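Local coordinates for putative extracellular solute-binding protein (Bordetella bronchiseptica, PDB 4P56), which probably serves as the periplasmic solute-binding component of a TRAP transporter and binds mandelate between its lobes, at residues A[67-70]-A[75-78]; A[106-111]-A[305-310]; A[169-174]-A[178-183]; A[205-210]-A[217-222]; A[280-285]-A[290-295]. One frame throughout, in Å; residues are numbered along the deposited sequence.

Contact 1. Residues A[67-70]-A[75-78]; sequences PKAV and GHFD
Carbon meets carbon where the CB of Ala-69 comes up to the rim of the His-76 imidazole, 4.0 Å from CE1 and near the plane of the ring. Val-70 N lies oblique to the ring, 4.3 Å from His-76 NE2, and Val-70 CG2 is 4.5 Å from the same nitrogen. The contact is small, about 100 Å² in all, and made entirely by one ring set against a bend of the loop.

Polar bonds run through third parties. Ser-32 OG bonds to both Val-70 N and His-76 NE2, so one hydroxyl bridges the two segments, while His-76 ND1 bonds to Asn-72 O. With both ring nitrogens engaged, the rotation of the imidazole (chi2 72°) is fixed.

Aromatic packing adds a third element, since the ring meets Trp-34 edge-to-face, and Trp-34 lines the mandelate pocket. The histidine side chain itself stays about 12 Å from the ligand. The arrangement is a strand-loop-helix connection, from strand 62-65 to helix 76-81, with His-76 of that helix turned to the loop and placed in the second shell behind the ligand site.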
# COMPACT_ATOMS: atom_id res chain seq x y z
N PRO A 67 21.82 0.84 -6.21
CA PRO A 67 21.84 2.31 -6.15
C PRO A 67 20.78 3.00 -7.04
O PRO A 67 20.51 4.17 -6.83
CB PRO A 67 23.25 2.64 -6.62
CG PRO A 67 23.58 1.48 -7.60
CD PRO A 67 22.95 0.28 -6.99
N LYS A 68 20.23 2.29 -8.02
CA LYS A 68 19.18 2.84 -8.89
C LYS A 68 18.06 1.83 -9.03
O LYS A 68 18.28 0.61 -8.92
CB LYS A 68 19.70 3.15 -10.30
CG LYS A 68 20.64 4.32 -10.40
CD LYS A 68 21.23 4.43 -11.81
CE LYS A 68 22.61 5.08 -11.78
NZ LYS A 68 23.17 5.36 -13.13
N ALA A 69 16.86 2.31 -9.33
CA ALA A 69 15.79 1.38 -9.70
C ALA A 69 16.20 0.68 -11.00
O ALA A 69 16.72 1.33 -11.89
CB ALA A 69 14.44 2.14 -9.88
N VAL A 70 16.00 -0.64 -11.11
CA VAL A 70 16.43 -1.35 -12.33
C VAL A 70 15.41 -1.23 -13.47
O VAL A 70 15.71 -1.55 -14.61
CB VAL A 70 16.71 -2.85 -12.05
CG1 VAL A 70 17.80 -2.96 -11.01
CG2 VAL A 70 15.45 -3.56 -11.56
N GLY A 75 7.20 -2.43 -13.46
CA GLY A 75 8.11 -3.43 -14.00
C GLY A 75 8.86 -4.25 -12.97
O GLY A 75 9.52 -5.25 -13.28
N HIS A 76 8.76 -3.85 -11.71
CA HIS A 76 9.51 -4.53 -10.67
C HIS A 76 9.04 -5.97 -10.41
O HIS A 76 9.83 -6.80 -9.98
CB HIS A 76 9.51 -3.70 -9.37
CG HIS A 76 10.64 -2.69 -9.31
ND1 HIS A 76 10.65 -1.55 -10.07
CD2 HIS A 76 11.78 -2.69 -8.58
CE1 HIS A 76 11.76 -0.87 -9.81
NE2 HIS A 76 12.47 -1.54 -8.92
N PHE A 77 7.79 -6.31 -10.70
CA PHE A 77 7.35 -7.69 -10.48
C PHE A 77 8.11 -8.60 -11.46
O PHE A 77 8.72 -9.61 -11.06
CB PHE A 77 5.84 -7.82 -10.69
CG PHE A 77 5.31 -9.17 -10.30
CD1 PHE A 77 5.50 -10.25 -11.12
CD2 PHE A 77 4.65 -9.36 -9.10
CE1 PHE A 77 5.06 -11.52 -10.76
CE2 PHE A 77 4.18 -10.64 -8.73
CZ PHE A 77 4.39 -11.70 -9.56
N ASP A 78 8.05 -8.26 -12.74
CA ASP A 78 8.77 -9.03 -13.75
C ASP A 78 10.30 -9.02 -13.54
O ASP A 78 10.97 -10.01 -13.86
CB ASP A 78 8.43 -8.53 -15.16
CG ASP A 78 7.02 -8.92 -15.60
OD1 ASP A 78 6.51 -9.93 -15.09
OD2 ASP A 78 6.42 -8.21 -16.42

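Contact 2. Residues A[106-111]-A[305-310]; sequences VLPFSG and ERTKGF
Phe-310, Pro-108 and Leu-107 contribute most of the surface in this joint between the loop 106-111 and the turn that follows helix 297-307. Leu-107 and Phe-310 run antiparallel past one another, CD2 of the leucine 3.7 Å from CB of the phenylalanine, beside the edge of the ring and near its plane. One face of the Phe-310 ring is taken by its own neighbour in the turn, with Thr-307 CB 3.7 Å above it and offset toward the rim. Met-175 and Asp-178 of helix 174-182 also pack on this ring.

Pro-108 runs alongside Thr-307, its CG 3.9 Å from the threonine OG1. A chi1 of 63° tucks that hydroxyl back over its own main chain, where it is bonded to Val-303 O, one helical turn back; the proline therefore meets an oxygen already satisfied. From the same proline, CB sits 3.8 Å above the centre of the Phe-109 ring.

Each segment is braced on its own. Ser-110 OG donates to Leu-107 O at 2.8 Å, tilted 31° from the carbonyl plane, and Phe-310 N closes a type I turn on Thr-307 O at 3.1 Å. Farther out, Lys-308 and Glu-305 form a salt bridge. Across the joint itself the chemistry is undirected: one carbon-carbon touch and one carbon-to-hydroxyl touch join loop and turn, while the polar groups named here bond within their own segment or to residues outside the contact.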
# COMPACT_ATOMS: atom_id res chain seq x y z
N VAL A 106 -8.54 -2.95 1.90
CA VAL A 106 -8.30 -1.54 1.60
C VAL A 106 -9.59 -0.76 1.31
O VAL A 106 -9.55 0.35 0.77
CB VAL A 106 -7.30 -1.37 0.43
CG1 VAL A 106 -5.97 -1.93 0.81
CG2 VAL A 106 -7.81 -2.03 -0.87
N LEU A 107 -10.73 -1.32 1.71
CA LEU A 107 -12.01 -0.68 1.46
C LEU A 107 -12.10 0.64 2.25
O LEU A 107 -11.39 0.84 3.22
CB LEU A 107 -13.14 -1.62 1.84
CG LEU A 107 -13.29 -2.84 0.90
CD1 LEU A 107 -14.06 -3.95 1.58
CD2 LEU A 107 -13.99 -2.44 -0.39
N PRO A 108 -12.99 1.53 1.82
CA PRO A 108 -13.14 2.77 2.60
C PRO A 108 -13.54 2.52 4.05
O PRO A 108 -14.33 1.61 4.32
CB PRO A 108 -14.26 3.51 1.86
CG PRO A 108 -14.16 3.01 0.44
CD PRO A 108 -13.77 1.55 0.57
N PHE A 109 -12.97 3.30 4.97
CA PHE A 109 -13.42 3.41 6.37
C PHE A 109 -13.22 2.16 7.21
O PHE A 109 -14.06 1.83 8.04
CB PHE A 109 -14.90 3.76 6.44
CG PHE A 109 -15.31 4.84 5.49
CD1 PHE A 109 -14.50 5.92 5.25
CD2 PHE A 109 -16.51 4.74 4.80
CE1 PHE A 109 -14.89 6.91 4.35
CE2 PHE A 109 -16.90 5.70 3.92
CZ PHE A 109 -16.09 6.78 3.68
N SER A 110 -12.12 1.46 6.99
CA SER A 110 -11.98 0.12 7.51
C SER A 110 -10.78 -0.12 8.41
O SER A 110 -10.58 -1.24 8.84
CB SER A 110 -11.83 -0.83 6.34
OG SER A 110 -10.70 -0.47 5.57
N GLY A 111 -9.95 0.88 8.64
CA GLY A 111 -8.72 0.60 9.38
C GLY A 111 -7.96 1.84 9.78
O GLY A 111 -7.64 2.67 8.92
N GLU A 305 -22.26 5.45 0.13
CA GLU A 305 -23.33 5.13 -0.78
C GLU A 305 -22.73 4.87 -2.17
O GLU A 305 -23.19 3.97 -2.89
CB GLU A 305 -24.37 6.23 -0.79
CG GLU A 305 -25.72 5.79 -1.30
CD GLU A 305 -25.75 5.65 -2.80
OE1 GLU A 305 -24.96 6.33 -3.49
OE2 GLU A 305 -26.57 4.84 -3.30
N ARG A 306 -21.71 5.63 -2.55
CA ARG A 306 -21.13 5.49 -3.89
C ARG A 306 -20.31 4.23 -4.02
O ARG A 306 -20.12 3.71 -5.13
CB ARG A 306 -20.22 6.67 -4.23
CG ARG A 306 -20.95 8.02 -4.29
CD ARG A 306 -21.73 8.21 -5.55
NE ARG A 306 -22.19 9.60 -5.66
CZ ARG A 306 -21.66 10.52 -6.47
NH1 ARG A 306 -20.65 10.23 -7.28
NH2 ARG A 306 -22.17 11.76 -6.47
N THR A 307 -19.76 3.78 -2.89
CA THR A 307 -18.83 2.66 -2.86
C THR A 307 -19.46 1.40 -2.27
O THR A 307 -18.77 0.42 -2.01
CB THR A 307 -17.57 3.01 -2.05
OG1 THR A 307 -17.92 3.29 -0.69
CG2 THR A 307 -16.88 4.20 -2.65
N LYS A 308 -20.78 1.40 -2.11
CA LYS A 308 -21.44 0.30 -1.41
C LYS A 308 -21.38 -1.05 -2.14
O LYS A 308 -21.58 -2.09 -1.52
CB LYS A 308 -22.91 0.64 -1.13
CG LYS A 308 -23.74 0.76 -2.39
CD LYS A 308 -25.16 1.24 -2.09
CE LYS A 308 -25.96 1.45 -3.37
NZ LYS A 308 -25.29 2.43 -4.29
N GLY A 309 -21.11 -1.02 -3.45
CA GLY A 309 -21.07 -2.24 -4.25
C GLY A 309 -19.69 -2.90 -4.27
O GLY A 309 -19.55 -4.01 -4.79
N PHE A 310 -18.68 -2.23 -3.71
CA PHE A 310 -17.30 -2.73 -3.81
C PHE A 310 -17.12 -4.07 -3.11
O PHE A 310 -16.34 -4.93 -3.58
CB PHE A 310 -16.30 -1.75 -3.21
CG PHE A 310 -16.10 -0.47 -4.00
CD1 PHE A 310 -16.88 -0.19 -5.13
CD2 PHE A 310 -15.13 0.42 -3.62
CE1 PHE A 310 -16.68 1.00 -5.84
CE2 PHE A 310 -14.93 1.59 -4.32
CZ PHE A 310 -15.71 1.88 -5.44

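Contact 3. Residues A[169-174]-A[178-183]; sequences IRVGGG and DVAKAV. With RMN ((R)-mandelic acid), chain D.
Val-171 and Ala-180 form the closely fitted, buried part of this strand-to-helix contact, which lies within the beta-alpha-beta unit of strand 168-171, helix 174-182 and strand 186-189. CG1 of the valine meets the alanine CB at 4.1 Å, and Phe-208 and Pro-187 pack against the same two side chains from neighbouring strands, consistent with a close approach of helix and sheet. A polar link is added by Asp-178 N, which donates to Gly-174 O at 2.9 Å, in the carbonyl plane and with an N-H...O angle of 155°, an i+4 to i bond of helix 174-182.

The outer side is looser. Asp-178 is partly exposed; its CG lies 3.5 Å from Gly-174 O, but its OD2 turns to a salt bridge with Lys-103.

On the other side of the strand, Arg-170 reaches the ligand. CG lies anti to the backbone N (chi1 -161°), and bends at chi2 and chi3 bring the guanidinium edge-on to the mandelate carboxylate. NH1 bonds to O12 at 2.8 Å, NH2 to O11 at 2.7 Å, the first nearly straight at 174°. Gly-172 N lies 3.2 Å above one guanidinium face, and with no side chain in the way Gly-172 CA comes to 3.5 Å from O12. Lys-190 O takes a further bond from NH1, and Phe-209 makes a cation-pi contact. Tyr-94 and Asp-236 also hydrogen-bond the ligand.

Two parallel N-H...O bonds on one carboxylate fix its plane and its position, consistent with the carboxylate-binding arginine of TRAP solute-binding proteins.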
# COMPACT_ATOMS: atom_id res chain seq x y z
N ILE A 169 -7.37 13.45 -10.18
CA ILE A 169 -6.70 12.97 -8.98
C ILE A 169 -5.70 11.88 -9.28
O ILE A 169 -6.06 10.81 -9.80
CB ILE A 169 -7.72 12.39 -7.98
CG1 ILE A 169 -8.76 13.44 -7.56
CG2 ILE A 169 -6.99 11.90 -6.73
CD1 ILE A 169 -8.15 14.67 -6.85
N ARG A 170 -4.44 12.13 -8.96
CA ARG A 170 -3.42 11.11 -9.08
C ARG A 170 -3.73 9.99 -8.10
O ARG A 170 -3.75 10.21 -6.88
CB ARG A 170 -2.05 11.71 -8.77
CG ARG A 170 -0.84 10.93 -9.27
CD ARG A 170 -0.64 9.51 -8.72
NE ARG A 170 -0.92 9.34 -7.31
CZ ARG A 170 -0.60 8.26 -6.58
NH1 ARG A 170 0.10 7.25 -7.10
NH2 ARG A 170 -0.95 8.21 -5.31
N VAL A 171 -3.95 8.79 -8.61
CA VAL A 171 -4.11 7.62 -7.77
C VAL A 171 -3.13 6.52 -8.18
O VAL A 171 -2.67 6.48 -9.31
CB VAL A 171 -5.55 7.07 -7.88
CG1 VAL A 171 -6.55 8.12 -7.40
CG2 VAL A 171 -5.86 6.69 -9.32
N GLY A 172 -2.80 5.62 -7.26
CA GLY A 172 -1.93 4.51 -7.61
C GLY A 172 -2.57 3.59 -8.64
O GLY A 172 -1.93 3.09 -9.57
N GLY A 173 -3.87 3.39 -8.48
CA GLY A 173 -4.62 2.40 -9.24
C GLY A 173 -5.51 1.68 -8.24
O GLY A 173 -5.76 2.20 -7.15
N GLY A 174 -5.98 0.49 -8.59
CA GLY A 174 -6.71 -0.33 -7.62
C GLY A 174 -7.85 0.41 -6.90
O GLY A 174 -8.62 1.15 -7.52
N ASP A 178 -10.77 3.05 -7.87
CA ASP A 178 -12.19 2.66 -7.79
C ASP A 178 -12.93 3.74 -7.01
O ASP A 178 -14.01 4.18 -7.41
CB ASP A 178 -12.39 1.32 -7.05
CG ASP A 178 -11.91 0.11 -7.85
OD1 ASP A 178 -11.84 0.17 -9.10
OD2 ASP A 178 -11.58 -0.92 -7.20
N VAL A 179 -12.35 4.15 -5.88
CA VAL A 179 -12.96 5.20 -5.07
C VAL A 179 -13.04 6.53 -5.83
O VAL A 179 -14.10 7.16 -5.87
CB VAL A 179 -12.26 5.41 -3.70
CG1 VAL A 179 -12.85 6.64 -2.96
CG2 VAL A 179 -12.37 4.17 -2.82
N ALA A 180 -11.94 6.98 -6.42
CA ALA A 180 -11.97 8.23 -7.20
C ALA A 180 -13.11 8.24 -8.23
O ALA A 180 -13.89 9.18 -8.31
CB ALA A 180 -10.63 8.45 -7.92
N LYS A 181 -13.19 7.17 -9.01
CA LYS A 181 -14.22 7.06 -10.05
C LYS A 181 -15.59 7.10 -9.37
O LYS A 181 -16.48 7.83 -9.80
CB LYS A 181 -14.05 5.76 -10.85
CG LYS A 181 -14.98 5.64 -12.06
CD LYS A 181 -14.79 4.31 -12.79
CE LYS A 181 -15.53 4.29 -14.14
NZ LYS A 181 -16.54 3.20 -14.21
N ALA A 182 -15.76 6.35 -8.29
CA ALA A 182 -17.09 6.24 -7.69
C ALA A 182 -17.61 7.59 -7.16
O ALA A 182 -18.80 7.89 -7.23
CB ALA A 182 -17.11 5.20 -6.60
N VAL A 183 -16.70 8.39 -6.60
CA VAL A 183 -17.10 9.68 -6.06
C VAL A 183 -17.16 10.77 -7.14
O VAL A 183 -17.47 11.92 -6.84
CB VAL A 183 -16.20 10.14 -4.88
CG1 VAL A 183 -16.31 9.19 -3.71
CG2 VAL A 183 -14.75 10.30 -5.32
C1 RMN D . 1.90 4.37 -2.72
C2 RMN D . 3.20 3.94 -2.97
C3 RMN D . 4.26 4.43 -2.24
C4 RMN D . 4.05 5.39 -1.26
C5 RMN D . 2.75 5.84 -1.01
C6 RMN D . 1.69 5.32 -1.73
C7 RMN D . 0.75 3.84 -3.53
C10 RMN D . 0.31 4.91 -4.48
O8 RMN D . -0.36 3.55 -2.76
O11 RMN D . -0.58 5.78 -4.16
O12 RMN D . 0.87 5.00 -5.61

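Contact 4. Residues A[205-210]-A[217-222]; sequences DGVFFP and FKLDSI. With RMN ((R)-mandelic acid), chain D.
Leu-219 pushes its CD1 into the hollow between Val-207 and the rim of Phe-209. It lies in the plane of the Phe-209 ring, 3.8 Å from CE2, and meets Val-207 CG1 tip to tip at 4.2 Å. Val-207 fills the notch from its other branch as well: CG2 rests 3.6 Å above a face of the Phe-209 ring, toward the rim, so the aromatic ring is bordered by the leucine at its edge and the valine on its face.

The second bump is the far end of Phe-209. Its CZ stands 3.9 Å above one face of Phe-217, near the rim. The planes are only 23° apart but displaced until the centroids are 5.0 Å apart, so overlap is slight and the two rings form a stepped wall. A chi1 of -103°, off the staggered positions, turns the Phe-209 ring into this step.

Mandelate lies against that wall. Its C4 meets the Phe-217 edge, 4.0 Å from CE2, and both its O11 and its phenyl carbon C6 are 3.6 Å from Phe-209 CE1. A Schellman motif with Lys-218 as C-prime ends helix 211-216; Phe-217 and Leu-219, on either side of it, point toward the strand.

All the touching atoms between the segments are carbon, which implies a buried apolar side of the pocket, consistent with a surface for the phenyl group of the ligand.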
# COMPACT_ATOMS: atom_id res chain seq x y z
N ASP A 205 -5.22 17.87 -10.14
CA ASP A 205 -5.81 18.79 -9.17
C ASP A 205 -5.55 18.33 -7.76
O ASP A 205 -5.81 19.07 -6.79
CB ASP A 205 -7.33 18.82 -9.33
CG ASP A 205 -7.76 19.38 -10.64
OD1 ASP A 205 -7.37 20.53 -10.94
OD2 ASP A 205 -8.48 18.67 -11.37
N GLY A 206 -5.09 17.09 -7.62
CA GLY A 206 -5.02 16.49 -6.32
C GLY A 206 -4.46 15.08 -6.38
O GLY A 206 -4.03 14.60 -7.44
N VAL A 207 -4.41 14.45 -5.21
CA VAL A 207 -3.76 13.16 -5.07
C VAL A 207 -4.36 12.42 -3.90
O VAL A 207 -4.71 13.03 -2.89
CB VAL A 207 -2.22 13.28 -4.91
CG1 VAL A 207 -1.84 14.15 -3.73
CG2 VAL A 207 -1.59 11.90 -4.74
N PHE A 208 -4.51 11.12 -4.07
CA PHE A 208 -4.92 10.24 -2.97
C PHE A 208 -3.60 9.65 -2.47
O PHE A 208 -2.90 8.96 -3.20
CB PHE A 208 -5.87 9.11 -3.45
CG PHE A 208 -7.32 9.52 -3.62
CD1 PHE A 208 -7.73 10.82 -3.45
CD2 PHE A 208 -8.30 8.56 -3.99
CE1 PHE A 208 -9.06 11.17 -3.61
CE2 PHE A 208 -9.60 8.91 -4.14
CZ PHE A 208 -9.99 10.22 -3.95
N PHE A 209 -3.24 9.99 -1.23
CA PHE A 209 -2.03 9.48 -0.58
C PHE A 209 -2.30 9.33 0.91
O PHE A 209 -3.22 9.98 1.44
CB PHE A 209 -0.91 10.51 -0.71
CG PHE A 209 0.13 10.20 -1.77
CD1 PHE A 209 0.37 8.91 -2.21
CD2 PHE A 209 0.91 11.22 -2.26
CE1 PHE A 209 1.35 8.66 -3.15
CE2 PHE A 209 1.90 10.97 -3.22
CZ PHE A 209 2.11 9.69 -3.65
N PRO A 210 -1.50 8.51 1.61
CA PRO A 210 -1.51 8.56 3.07
C PRO A 210 -0.74 9.80 3.53
O PRO A 210 -0.11 10.47 2.72
CB PRO A 210 -0.77 7.29 3.47
CG PRO A 210 0.26 7.14 2.38
CD PRO A 210 -0.42 7.63 1.11
N PHE A 217 7.12 12.97 -0.66
CA PHE A 217 7.10 13.29 -2.09
C PHE A 217 7.19 14.82 -2.34
O PHE A 217 7.09 15.28 -3.48
CB PHE A 217 5.88 12.65 -2.74
CG PHE A 217 6.00 11.15 -2.88
CD1 PHE A 217 6.61 10.59 -4.00
CD2 PHE A 217 5.54 10.31 -1.90
CE1 PHE A 217 6.72 9.21 -4.13
CE2 PHE A 217 5.66 8.92 -2.02
CZ PHE A 217 6.25 8.38 -3.13
N LYS A 218 7.40 15.57 -1.26
CA LYS A 218 7.66 17.00 -1.32
C LYS A 218 6.50 17.77 -1.92
O LYS A 218 6.70 18.68 -2.73
CB LYS A 218 8.94 17.30 -2.11
CG LYS A 218 10.20 16.71 -1.49
CD LYS A 218 11.38 16.81 -2.45
CE LYS A 218 12.31 15.60 -2.36
NZ LYS A 218 13.27 15.70 -1.22
N LEU A 219 5.29 17.42 -1.51
CA LEU A 219 4.09 18.04 -2.05
C LEU A 219 3.53 19.15 -1.17
O LEU A 219 2.54 19.79 -1.53
CB LEU A 219 3.00 16.97 -2.21
CG LEU A 219 3.38 15.73 -3.01
CD1 LEU A 219 2.22 14.76 -3.10
CD2 LEU A 219 3.83 16.11 -4.39
N ASP A 220 4.15 19.42 -0.02
CA ASP A 220 3.51 20.29 0.95
C ASP A 220 3.66 21.79 0.67
O ASP A 220 3.16 22.62 1.43
CB ASP A 220 3.96 19.96 2.38
CG ASP A 220 5.46 19.87 2.52
OD1 ASP A 220 6.15 19.32 1.63
OD2 ASP A 220 5.95 20.35 3.56
N SER A 221 4.33 22.14 -0.42
CA SER A 221 4.36 23.52 -0.87
C SER A 221 3.42 23.75 -2.04
O SER A 221 3.31 24.87 -2.54
CB SER A 221 5.78 23.95 -1.23
OG SER A 221 6.56 24.12 -0.05
N ILE A 222 2.74 22.69 -2.46
CA ILE A 222 1.75 22.75 -3.54
C ILE A 222 0.33 22.48 -3.00
O ILE A 222 -0.62 23.21 -3.29
CB ILE A 222 2.02 21.66 -4.58
CG1 ILE A 222 3.36 21.90 -5.29
CG2 ILE A 222 0.89 21.59 -5.57
CD1 ILE A 222 3.84 20.69 -6.08
C1 RMN D . 1.90 4.37 -2.72
C2 RMN D . 3.20 3.94 -2.97
C3 RMN D . 4.26 4.43 -2.24
C4 RMN D . 4.05 5.39 -1.26
C5 RMN D . 2.75 5.84 -1.01
C6 RMN D . 1.69 5.32 -1.73
C7 RMN D . 0.75 3.84 -3.53
C10 RMN D . 0.31 4.91 -4.48
O8 RMN D . -0.36 3.55 -2.76
O11 RMN D . -0.58 5.78 -4.16
O12 RMN D . 0.87 5.00 -5.61

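Contact 5. Residues A[280-285]-A[290-295]; sequences AARKVL and IELVKA
Extended torsions carry Ile-290 to Val-284: chi2 of 169° stretches the isoleucine so that CD1 points to the helix, and Val-284 turns CG1 anti to its backbone N (chi1 174°) to meet it at 4.1 Å. The motif is a helix-loop-strand connection, in which the last turn of helix 263-285 packs beside Ile-290 and Leu-292 at the entry to strand 291-294, an outermost strand of the mixed sheet.

The same Ile-290 CD1 also reaches Leu-285 CD2 at 4.3 Å, and Leu-214 of helix 211-216 touches all three side chains, closing the apolar cluster. Leu-292 crosses Arg-282 at about a right angle. Its CD2 lies 3.8 Å from Leu-285 O and 4.0 Å from the arginine NH2, approached obliquely. The guanidinium is held elsewhere, by salt bridges to Glu-228 and Glu-286, so the leucine packs beside a charged group whose polar needs are met.

The helix is kinked here: Lys-283 N and Val-284 N lack the regular bond to the turn before and make only weak ones, three residues back, to Ala-280 O and Ala-281 O. The carbonyls of the last turn look to water. Two waters join the backbones where the segments come closest. The first receives a bond from Ile-290 N and donates to Val-284 O. The second donates at 2.6 Å to both Leu-285 O and Ile-290 O.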
# COMPACT_ATOMS: atom_id res chain seq x y z
N ALA A 280 4.60 11.64 12.08
CA ALA A 280 5.53 12.77 11.89
C ALA A 280 4.95 13.83 10.96
O ALA A 280 5.15 15.04 11.15
CB ALA A 280 6.87 12.25 11.34
N ALA A 281 4.22 13.38 9.94
CA ALA A 281 3.68 14.27 8.92
C ALA A 281 2.56 15.16 9.43
O ALA A 281 2.20 16.14 8.77
CB ALA A 281 3.18 13.46 7.73
N ARG A 282 1.97 14.81 10.56
CA ARG A 282 0.93 15.62 11.13
C ARG A 282 1.43 17.02 11.51
O ARG A 282 0.66 17.96 11.52
CB ARG A 282 0.29 14.94 12.32
CG ARG A 282 -0.44 13.65 11.95
CD ARG A 282 -1.63 13.40 12.86
NE ARG A 282 -2.72 14.35 12.62
CZ ARG A 282 -3.61 14.26 11.63
NH1 ARG A 282 -3.53 13.28 10.75
NH2 ARG A 282 -4.58 15.17 11.51
N LYS A 283 2.71 17.19 11.78
CA LYS A 283 3.16 18.55 12.09
C LYS A 283 2.89 19.44 10.88
O LYS A 283 2.53 20.61 11.03
CB LYS A 283 4.64 18.61 12.46
CG LYS A 283 5.09 20.02 12.87
CD LYS A 283 4.17 20.64 13.94
CE LYS A 283 4.81 21.84 14.67
NZ LYS A 283 5.02 23.03 13.80
N VAL A 284 3.04 18.89 9.68
CA VAL A 284 2.71 19.65 8.48
C VAL A 284 1.20 19.73 8.26
O VAL A 284 0.68 20.80 7.96
CB VAL A 284 3.36 19.02 7.21
CG1 VAL A 284 2.87 19.74 5.96
CG2 VAL A 284 4.86 19.09 7.30
N LEU A 285 0.50 18.60 8.38
CA LEU A 285 -0.96 18.60 8.21
C LEU A 285 -1.65 19.60 9.12
O LEU A 285 -2.60 20.27 8.69
CB LEU A 285 -1.58 17.23 8.50
CG LEU A 285 -1.49 16.14 7.46
CD1 LEU A 285 -2.22 14.86 7.96
CD2 LEU A 285 -2.08 16.61 6.15
N ILE A 290 -2.10 24.26 5.32
CA ILE A 290 -3.09 23.41 4.69
C ILE A 290 -4.41 23.62 5.38
O ILE A 290 -4.45 23.68 6.60
CB ILE A 290 -2.69 21.95 4.85
CG1 ILE A 290 -1.44 21.67 4.02
CG2 ILE A 290 -3.81 21.02 4.41
CD1 ILE A 290 -0.81 20.31 4.33
N GLU A 291 -5.49 23.75 4.61
CA GLU A 291 -6.83 23.76 5.20
C GLU A 291 -7.27 22.33 5.43
O GLU A 291 -7.58 21.57 4.51
CB GLU A 291 -7.85 24.47 4.32
CG GLU A 291 -9.23 24.53 4.98
CD GLU A 291 -10.31 25.13 4.10
OE1 GLU A 291 -10.01 25.53 2.95
OE2 GLU A 291 -11.47 25.22 4.58
N LEU A 292 -7.31 21.95 6.70
CA LEU A 292 -7.51 20.56 7.07
C LEU A 292 -8.97 20.28 7.42
O LEU A 292 -9.53 20.91 8.32
CB LEU A 292 -6.62 20.26 8.26
CG LEU A 292 -6.64 18.81 8.76
CD1 LEU A 292 -6.21 17.84 7.66
CD2 LEU A 292 -5.75 18.65 10.00
N VAL A 293 -9.59 19.34 6.72
CA VAL A 293 -11.00 19.03 6.93
C VAL A 293 -11.13 17.62 7.50
O VAL A 293 -10.39 16.71 7.11
CB VAL A 293 -11.78 19.13 5.59
CG1 VAL A 293 -13.23 18.72 5.76
CG2 VAL A 293 -11.68 20.53 5.05
N LYS A 294 -12.04 17.46 8.46
CA LYS A 294 -12.48 16.13 8.87
C LYS A 294 -13.81 15.88 8.17
O LYS A 294 -14.76 16.63 8.36
CB LYS A 294 -12.66 16.01 10.37
CG LYS A 294 -13.13 14.63 10.84
CD LYS A 294 -13.00 14.48 12.36
CE LYS A 294 -13.44 13.11 12.87
NZ LYS A 294 -14.92 12.97 13.02
N ALA A 295 -13.87 14.83 7.36
CA ALA A 295 -15.09 14.52 6.62
C ALA A 295 -16.27 14.52 7.58
O ALA A 295 -16.23 13.84 8.59
CB ALA A 295 -14.97 13.15 5.94
O HOH W 1 0.46 23.37 7.05
O HOH W 2 -3.48 22.75 8.85

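In the fold
From the N terminus, contact 1 closes a short loop between strand 62-65 and helix 76-81, and lies apart from the others, about 32 Å from contact 2 between centres. Contact 2 then closes a long loop, joining residues 106-111 to the end of helix 297-307; contacts 3, 4 and 5 all nest inside it, one after another, and none crosses. Contact 3 belongs to a beta-alpha-beta unit whose strand 168-171 pairs with strand 206-210 of contact 4, and contact 5 reaches the far edge of the same sheet. Contacts 2 and 3 meet through Phe-310 and Arg-306, contacts 4 and 5 through Asp-220 and Val-284. Mandelate touches contacts 3 and 4.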